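Local coordinates for arylamine n-acetyltransferase NAT (Mycobacterium tuberculosis, PDB 4BGF), which probably catalyses the transfer of an acetyl group from acetyl-coenzyme A to the amino group of arylamines, through a cysteine of a Cys-His-Asp triad, at residues 134-139 with 148-153; 72-77 with 126-131. All coordinates share one frame; numbering follows the deposited sequence.

After its N-terminal helices the chain forms helix 70-83, runs out and back through strands 87-95 and 110-116, and returns along strand 124-126. Contact 2 (72-77 with 126-131) closes this long loop, fixing the helix against the turn that leaves the strand. The chain then enters 134-139, forms the short edge strand 139-140 and comes back at 148-153, where contact 1 closes a much smaller loop. The two closures follow in series, neither enclosing the other, with centres about 14 Å apart. They meet where Thr134 OG1 lies 2.6 Å from Asp127 O, a probable hydrogen bond that joins the buried junction of helix 70-83 with the loop after strand 124-126 to the outer loops.

Contact 1. Residues 134-139 with 148-153; sequences TPTSPL and PTTHEP
Thr136 and Ser137 meet Thr149, Thr150 and His151 through side chains and one backbone N-H, where the chain before and at the start of strand 139-140, a short edge strand of the seven-stranded antiparallel sheet, meets the chain that follows it. This loop pair belongs to the arylamine N-acetyltransferase fold and joins one end of that sheet to the segment that leads into its other edge strand, 154-159. The close-packed part lies around Thr136 and Ser137, both buried. Thr136 has its OG1 between the backbone N and the carbonyl carbon (chi1 58°), which turns the hydroxyl toward the second segment, and OG1 meets Thr150 OG1 tip to tip at 2.7 Å in a hydrogen bond whose donor could be either residue. The Thr136 side chain crosses the imidazole at about a right angle, Thr136 CG2 lying 3.5 Å from His151 ND1. At its far end that ring is held by His151 NE2 bonding to the carbonyl of Thr214, on strand 209-214 of the other sheet. Ser137 OG accepts a hydrogen bond from Thr150 N at 3.0 Å with an N-H...O angle of 147°, and it also bonds to Gln26 OE1 of helix 22-35. The serine hydroxyl thus links this helix to the loop, and Gln26 NE2 also bonds to the carbonyl of Thr136.

The other segment is the looser, more solvent-facing partner: Thr150 and Pro148 are exposed, and Pro148 directs its CB away from 134-139. Thr149, only partly exposed, reaches inward instead. Its methyl touches a branch tip of buried Leu139, Thr149 CG2 to Leu139 CD2 being 3.7 Å.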
# COMPACT_ATOMS: atom_id res chain seq x y z
N THR A 134 -0.15 0.23 6.65
CA THR A 134 -1.15 -0.58 6.03
C THR A 134 -1.33 -1.80 6.97
O THR A 134 -0.41 -2.13 7.73
CB THR A 134 -0.72 -0.88 4.58
OG1 THR A 134 -1.85 -1.11 3.73
CG2 THR A 134 0.22 -2.03 4.51
N PRO A 135 -2.53 -2.43 6.98
CA PRO A 135 -2.70 -3.63 7.82
C PRO A 135 -1.91 -4.82 7.28
O PRO A 135 -1.71 -4.94 6.08
CB PRO A 135 -4.19 -3.91 7.73
CG PRO A 135 -4.60 -3.24 6.49
CD PRO A 135 -3.82 -2.03 6.40
N THR A 136 -1.49 -5.71 8.17
CA THR A 136 -0.53 -6.77 7.85
C THR A 136 -1.20 -8.16 7.93
O THR A 136 -0.57 -9.18 7.67
CB THR A 136 0.67 -6.65 8.84
OG1 THR A 136 0.17 -6.76 10.17
CG2 THR A 136 1.34 -5.30 8.74
N SER A 137 -2.49 -8.19 8.27
CA SER A 137 -3.27 -9.42 8.33
C SER A 137 -4.60 -9.13 7.69
O SER A 137 -5.09 -8.01 7.78
CB SER A 137 -3.54 -9.87 9.78
OG SER A 137 -2.34 -10.16 10.43
N PRO A 138 -5.20 -10.13 7.04
CA PRO A 138 -6.59 -9.92 6.61
C PRO A 138 -7.43 -9.54 7.81
O PRO A 138 -7.19 -10.03 8.90
CB PRO A 138 -7.01 -11.30 6.10
CG PRO A 138 -5.73 -11.97 5.72
CD PRO A 138 -4.68 -11.45 6.65
N LEU A 139 -8.39 -8.66 7.61
CA LEU A 139 -9.31 -8.29 8.67
C LEU A 139 -10.75 -8.62 8.32
O LEU A 139 -11.29 -8.12 7.33
CB LEU A 139 -9.22 -6.79 8.96
CG LEU A 139 -7.83 -6.32 9.34
CD1 LEU A 139 -7.84 -4.82 9.36
CD2 LEU A 139 -7.38 -6.91 10.69
N PRO A 148 -6.70 -8.70 16.19
CA PRO A 148 -5.26 -8.96 16.17
C PRO A 148 -4.70 -9.08 14.77
O PRO A 148 -5.37 -9.58 13.86
CB PRO A 148 -5.14 -10.30 16.90
CG PRO A 148 -6.34 -10.40 17.73
CD PRO A 148 -7.43 -9.72 16.96
N THR A 149 -3.47 -8.62 14.59
CA THR A 149 -2.77 -8.72 13.33
C THR A 149 -1.38 -9.23 13.69
O THR A 149 -1.07 -9.37 14.86
CB THR A 149 -2.65 -7.36 12.61
OG1 THR A 149 -1.92 -6.44 13.42
CG2 THR A 149 -4.02 -6.75 12.34
N THR A 150 -0.55 -9.51 12.70
CA THR A 150 0.84 -9.81 12.97
C THR A 150 1.60 -8.65 13.58
O THR A 150 2.64 -8.85 14.19
CB THR A 150 1.56 -10.16 11.70
OG1 THR A 150 1.35 -9.13 10.74
CG2 THR A 150 1.00 -11.40 11.14
N HIS A 151 1.14 -7.41 13.34
CA HIS A 151 1.67 -6.21 14.04
C HIS A 151 0.66 -5.72 15.09
O HIS A 151 0.22 -6.50 15.90
CB HIS A 151 2.07 -5.08 13.04
CG HIS A 151 3.30 -5.36 12.26
ND1 HIS A 151 3.35 -6.44 11.40
CD2 HIS A 151 4.50 -4.77 12.18
CE1 HIS A 151 4.53 -6.48 10.83
NE2 HIS A 151 5.26 -5.48 11.29
N GLU A 152 0.30 -4.44 15.05
CA GLU A 152 -0.63 -3.85 16.00
C GLU A 152 -2.01 -4.39 15.70
O GLU A 152 -2.25 -4.86 14.60
CB GLU A 152 -0.63 -2.32 15.85
CG GLU A 152 0.78 -1.70 15.86
CD GLU A 152 1.35 -1.51 14.48
OE1 GLU A 152 0.83 -2.15 13.55
OE2 GLU A 152 2.31 -0.74 14.33
N PRO A 153 -2.94 -4.33 16.68
CA PRO A 153 -4.31 -4.73 16.34
C PRO A 153 -5.12 -3.61 15.69
O PRO A 153 -4.91 -2.41 15.96
CB PRO A 153 -4.92 -5.07 17.71
CG PRO A 153 -3.78 -5.20 18.62
CD PRO A 153 -2.80 -4.21 18.13

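Contact 2. Residues 72-77 with 126-131; sequences EHNGLM and VDVGFG
Asp127 OD1 is gripped by two donors that arrive from opposite faces of its carboxylate. Asn74 ND2 supplies the shorter bond, 2.7 Å from Asp127 OD1 and nearly straight at 170°; the acceptor lies in the plane of the amide, whereas the donor stands above the plane of the carboxylate. From the other face comes the backbone N of Gly129, 3.0 Å from Asp127 OD1, and this bond makes an Asx turn of Asp127-Gly129. The same Asn74 amide uses its other end as well: a lone pair of Asn74 OD1 takes the N-H of Val128 N at 3.0 Å, while its ND2 also bonds to the carbonyl of Thr111.

Asp127 OD2 in turn bonds to His110 NE2. With Cys70, at the start of helix 70-83, these residues are consistent with the Cys-His-Asp triad of the arylamine N-acetyltransferase family; Asn74, in the first turns of the helix, would then be a second-shell residue orienting the aspartate. One residue earlier, His73 turns one ring face to the carbonyl of Val128, whose O sits 3.3 Å above the plane of the His73 ring, offset toward the rim. Both ring nitrogens have partners: NE2 bonds to Pro37 O, ND1 to His32 NE2.

Apolar contacts continue along the helix to Met77: one methyl of Val128, CG2, sits between the backbone N and the carbonyl carbon and rests 3.9 Å from Met77 CB, and Met77 CG, anti to the backbone N (chi1 -180°), comes within 4.2 Å of Val126 CG1.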
# COMPACT_ATOMS: atom_id res chain seq x y z
N GLU A 72 -1.76 0.56 -7.52
CA GLU A 72 -0.84 -0.39 -8.09
C GLU A 72 -0.68 -1.62 -7.19
O GLU A 72 -0.63 -2.76 -7.67
CB GLU A 72 0.51 0.30 -8.32
CG GLU A 72 0.42 1.54 -9.23
CD GLU A 72 1.74 2.31 -9.35
OE1 GLU A 72 2.06 3.09 -8.44
OE2 GLU A 72 2.45 2.12 -10.35
N HIS A 73 -0.61 -1.38 -5.89
CA HIS A 73 -0.44 -2.44 -4.93
C HIS A 73 -1.73 -3.20 -4.90
O HIS A 73 -1.73 -4.39 -5.15
CB HIS A 73 -0.11 -1.90 -3.53
CG HIS A 73 1.36 -1.73 -3.25
ND1 HIS A 73 2.20 -2.79 -2.99
CD2 HIS A 73 2.13 -0.63 -3.13
CE1 HIS A 73 3.43 -2.36 -2.75
NE2 HIS A 73 3.41 -1.04 -2.82
N ASN A 74 -2.83 -2.52 -4.62
CA ASN A 74 -4.08 -3.21 -4.41
C ASN A 74 -4.74 -3.63 -5.70
O ASN A 74 -5.61 -4.50 -5.69
CB ASN A 74 -5.03 -2.37 -3.56
CG ASN A 74 -4.70 -2.43 -2.11
OD1 ASN A 74 -4.13 -3.41 -1.62
ND2 ASN A 74 -5.07 -1.41 -1.40
N GLY A 75 -4.31 -3.01 -6.80
CA GLY A 75 -4.50 -3.51 -8.16
C GLY A 75 -3.83 -4.86 -8.37
O GLY A 75 -4.49 -5.81 -8.79
N LEU A 76 -2.55 -4.97 -8.05
CA LEU A 76 -1.82 -6.22 -8.31
C LEU A 76 -2.25 -7.33 -7.38
O LEU A 76 -2.41 -8.45 -7.79
CB LEU A 76 -0.29 -6.04 -8.22
CG LEU A 76 0.55 -7.30 -8.52
CD1 LEU A 76 0.35 -7.82 -9.97
CD2 LEU A 76 2.02 -7.01 -8.23
N MET A 77 -2.42 -7.03 -6.11
CA MET A 77 -2.95 -8.00 -5.19
C MET A 77 -4.34 -8.52 -5.66
O MET A 77 -4.57 -9.73 -5.70
CB MET A 77 -3.01 -7.39 -3.80
CG MET A 77 -3.54 -8.32 -2.74
SD MET A 77 -2.71 -9.96 -2.63
CE MET A 77 -1.08 -9.63 -1.92
N VAL A 126 -8.69 -6.52 2.73
CA VAL A 126 -7.29 -6.67 2.38
C VAL A 126 -6.77 -5.32 1.86
O VAL A 126 -7.39 -4.68 1.02
CB VAL A 126 -7.09 -7.84 1.36
CG1 VAL A 126 -5.61 -7.99 0.95
CG2 VAL A 126 -7.63 -9.13 1.92
N ASP A 127 -5.64 -4.87 2.40
CA ASP A 127 -5.05 -3.58 1.99
C ASP A 127 -3.52 -3.59 2.13
O ASP A 127 -3.01 -3.41 3.22
CB ASP A 127 -5.63 -2.42 2.82
CG ASP A 127 -5.28 -1.07 2.24
OD1 ASP A 127 -4.55 -1.04 1.24
OD2 ASP A 127 -5.73 -0.05 2.77
N VAL A 128 -2.81 -3.77 1.02
CA VAL A 128 -1.35 -3.77 1.00
C VAL A 128 -0.84 -2.47 0.38
O VAL A 128 0.30 -2.40 -0.06
CB VAL A 128 -0.74 -5.02 0.26
CG1 VAL A 128 -1.15 -6.30 0.95
CG2 VAL A 128 -1.16 -5.11 -1.23
N GLY A 129 -1.68 -1.43 0.37
CA GLY A 129 -1.38 -0.23 -0.38
C GLY A 129 -1.48 1.06 0.39
O GLY A 129 -1.41 2.12 -0.21
N PHE A 130 -1.67 0.99 1.70
CA PHE A 130 -1.77 2.17 2.51
C PHE A 130 -0.38 2.74 2.95
O PHE A 130 -0.30 3.86 3.45
CB PHE A 130 -2.69 1.91 3.71
CG PHE A 130 -3.01 3.13 4.49
CD1 PHE A 130 -3.82 4.12 3.96
CD2 PHE A 130 -2.48 3.32 5.75
CE1 PHE A 130 -4.08 5.27 4.66
CE2 PHE A 130 -2.75 4.45 6.47
CZ PHE A 130 -3.56 5.45 5.92
N GLY A 131 0.70 2.02 2.70
CA GLY A 131 2.01 2.55 3.00
C GLY A 131 2.44 1.95 4.31
O GLY A 131 2.00 0.85 4.63